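Local coordinates for protein ORF14 (Streptomyces clavuligerus, PDB 2WPX) that binds acetyl-coenzyme A through one of its two tandem GNAT domains and is probably an acyltransferase of the clavulanic acid biosynthesis pathway, at residues A[67-72]-A[91-96]. Sequence-based numbering, arbitrary orientation.
Sequences GGRVVG and LVHPGR. With ACO (acetyl coenzyme *a), chain C.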
# COMPACT_ATOMS: atom_id res chain seq x y z
N GLY A 67 17.22 -15.19 22.57
CA GLY A 67 18.49 -14.87 23.18
C GLY A 67 18.67 -13.36 23.24
O GLY A 67 19.75 -12.84 22.98
N GLY A 68 17.59 -12.65 23.57
CA GLY A 68 17.69 -11.21 23.70
C GLY A 68 17.74 -10.41 22.41
O GLY A 68 17.78 -9.18 22.47
N ARG A 69 17.71 -11.06 21.24
CA ARG A 69 17.62 -10.27 19.99
C ARG A 69 16.35 -10.54 19.21
O ARG A 69 15.79 -11.64 19.24
CB ARG A 69 18.84 -10.42 19.06
CG ARG A 69 19.52 -11.78 19.11
CD ARG A 69 19.11 -12.77 18.02
NE ARG A 69 19.60 -12.40 16.70
CZ ARG A 69 19.93 -13.22 15.69
NH1 ARG A 69 19.92 -14.55 15.77
NH2 ARG A 69 20.29 -12.64 14.56
N VAL A 70 15.91 -9.51 18.51
CA VAL A 70 14.71 -9.58 17.70
C VAL A 70 14.97 -10.55 16.57
O VAL A 70 15.97 -10.42 15.85
CB VAL A 70 14.38 -8.22 17.12
CG1 VAL A 70 13.23 -8.32 16.16
CG2 VAL A 70 14.03 -7.28 18.24
N VAL A 71 14.09 -11.53 16.41
CA VAL A 71 14.24 -12.41 15.30
C VAL A 71 12.97 -12.46 14.49
O VAL A 71 12.87 -13.24 13.52
CB VAL A 71 14.67 -13.83 15.76
CG1 VAL A 71 16.12 -13.78 16.26
CG2 VAL A 71 13.75 -14.35 16.84
N GLY A 72 11.99 -11.62 14.83
CA GLY A 72 10.77 -11.53 14.01
C GLY A 72 9.83 -10.47 14.54
O GLY A 72 10.07 -9.88 15.59
N LEU A 91 7.03 -11.24 9.87
CA LEU A 91 8.36 -11.33 9.28
C LEU A 91 9.35 -12.11 10.20
O LEU A 91 9.40 -11.90 11.43
CB LEU A 91 8.87 -9.90 9.02
CG LEU A 91 10.18 -9.60 8.28
CD1 LEU A 91 10.38 -8.14 8.04
CD2 LEU A 91 11.31 -10.03 9.15
N VAL A 92 10.11 -13.02 9.62
CA VAL A 92 11.04 -13.84 10.39
C VAL A 92 12.42 -13.57 9.79
O VAL A 92 12.57 -13.48 8.57
CB VAL A 92 10.60 -15.33 10.34
CG1 VAL A 92 11.65 -16.28 10.90
CG2 VAL A 92 9.31 -15.55 11.11
N HIS A 93 13.39 -13.32 10.66
CA HIS A 93 14.78 -13.07 10.26
C HIS A 93 15.23 -14.19 9.30
O HIS A 93 15.14 -15.39 9.61
CB HIS A 93 15.67 -12.99 11.53
CG HIS A 93 17.15 -12.76 11.28
ND1 HIS A 93 17.87 -11.78 11.94
CD2 HIS A 93 18.05 -13.44 10.52
CE1 HIS A 93 19.14 -11.82 11.55
NE2 HIS A 93 19.27 -12.83 10.69
N PRO A 94 15.73 -13.79 8.12
CA PRO A 94 16.13 -14.65 7.00
C PRO A 94 17.07 -15.73 7.42
O PRO A 94 17.15 -16.75 6.72
CB PRO A 94 16.88 -13.72 6.03
CG PRO A 94 17.02 -12.42 6.73
CD PRO A 94 15.95 -12.37 7.80
N GLY A 95 17.77 -15.50 8.54
CA GLY A 95 18.75 -16.44 9.08
C GLY A 95 18.13 -17.43 10.03
O GLY A 95 18.76 -18.43 10.35
N ARG A 96 16.86 -17.20 10.43
CA ARG A 96 16.22 -18.09 11.44
C ARG A 96 14.91 -18.69 10.98
O ARG A 96 14.00 -18.94 11.80
CB ARG A 96 15.98 -17.33 12.78
CG ARG A 96 17.21 -16.55 13.27
CD ARG A 96 17.91 -17.27 14.42
NE ARG A 96 18.43 -18.57 14.06
CZ ARG A 96 18.22 -19.70 14.74
NH1 ARG A 96 17.53 -19.72 15.85
NH2 ARG A 96 18.77 -20.82 14.30
N1A ACO C . 8.81 -23.12 1.40
C2A ACO C . 7.91 -24.08 1.57
N3A ACO C . 7.18 -24.24 2.69
C4A ACO C . 7.31 -23.37 3.70
C5A ACO C . 8.23 -22.35 3.54
C6A ACO C . 8.99 -22.23 2.39
N6A ACO C . 9.86 -21.23 2.26
N7A ACO C . 8.22 -21.63 4.66
C8A ACO C . 7.29 -22.14 5.46
N9A ACO C . 6.75 -23.20 4.89
C1B ACO C . 5.70 -23.96 5.59
C2B ACO C . 6.09 -25.36 6.08
O2B ACO C . 4.89 -26.09 6.29
C3B ACO C . 6.68 -25.04 7.41
O3B ACO C . 6.51 -26.08 8.35
P3B ACO C . 7.72 -27.11 8.54
O7A ACO C . 7.59 -28.25 9.70
O8A ACO C . 8.56 -27.34 7.26
O9A ACO C . 6.82 -28.04 7.76
C4B ACO C . 5.74 -23.97 7.97
O4B ACO C . 5.26 -23.22 6.82
C5B ACO C . 7.00 -23.49 8.71
O5B ACO C . 6.83 -22.30 9.19
P1A ACO C . 7.81 -21.72 10.19
O1A ACO C . 6.91 -21.27 11.43
O2A ACO C . 9.07 -22.51 10.53
O3A ACO C . 8.36 -20.62 9.22
P2A ACO C . 9.16 -19.28 9.23
O4A ACO C . 10.37 -19.62 8.30
O5A ACO C . 9.65 -18.80 10.55
O6A ACO C . 8.13 -18.37 8.31
CBP ACO C . 7.67 -16.87 6.45
CCP ACO C . 8.14 -16.99 7.92
CDP ACO C . 7.40 -18.36 6.46
CEP ACO C . 6.56 -16.00 6.94
CAP ACO C . 9.07 -16.30 6.12
OAP ACO C . 9.38 -16.75 4.84
C9P ACO C . 9.05 -14.76 6.03
O9P ACO C . 9.25 -14.07 7.02
N8P ACO C . 9.03 -14.25 4.80
C7P ACO C . 8.98 -12.80 4.54
C6P ACO C . 7.69 -12.32 5.19
C5P ACO C . 6.41 -12.87 4.57
O5P ACO C . 6.29 -13.07 3.37
N4P ACO C . 5.45 -13.07 5.42
C3P ACO C . 4.12 -13.40 4.95
C2P ACO C . 3.65 -14.74 5.48
S1P ACO C . 2.00 -14.85 4.75
C ACO C . 1.07 -14.61 6.16
O ACO C . 1.61 -14.12 7.15
CH3 ACO C . -0.39 -15.09 6.11
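G72 and V92 face each other as an antiparallel, non-hydrogen-bonded pair with CA atoms 4.3 Å apart, where the hairpin of strands 69-79 and 84-92 opens at its free ends. Just beyond it, H93 N gives a nearly straight hydrogen bond (176°) to V71 O, 2.9 Å away. On its other side, strand 69-79 carries a classic beta bulge, with V71 and G72 both set against V64.

Beyond that bond, side chains make the remaining contacts between the two segments. CB of H93 lies 3.4 Å from V71 O. With CG anti to the backbone N (chi1 179°), the ring of H93 reaches out to R69 and meets it obliquely: NH2 of R69 comes to 3.3 Å from CE1 of H93, the guanidinium and ring planes being 66° apart. The other branch of that guanidinium, R69 NH1, lies 3.6 Å from the aliphatic CD of R96, which the type I turn from H93 to R96 brings back over R69, while CG1 of V71 rests against CG of R96.

V92 illustrates the GNAT principle of strand-like recognition of the cofactor: its N-H bonds to O9P of the pantetheine arm at 2.9 Å. CG1 and CG2 of V92 straddle the pyrophosphate oxygen O5A, and R98, G100, G102 and R103 supply further backbone N-H groups. Because R69 meets R96 at a methylene, the like-charged groups keep their charged atoms out of contact (R69 NH1 to R96 NE 4.6 Å), which would limit their repulsion. With R99 also near R96, this end of the hairpin is probably positive in character; that charge would act on the pyrophosphate only at long range, whereas the backbone N-H groups grip the cofactor directly.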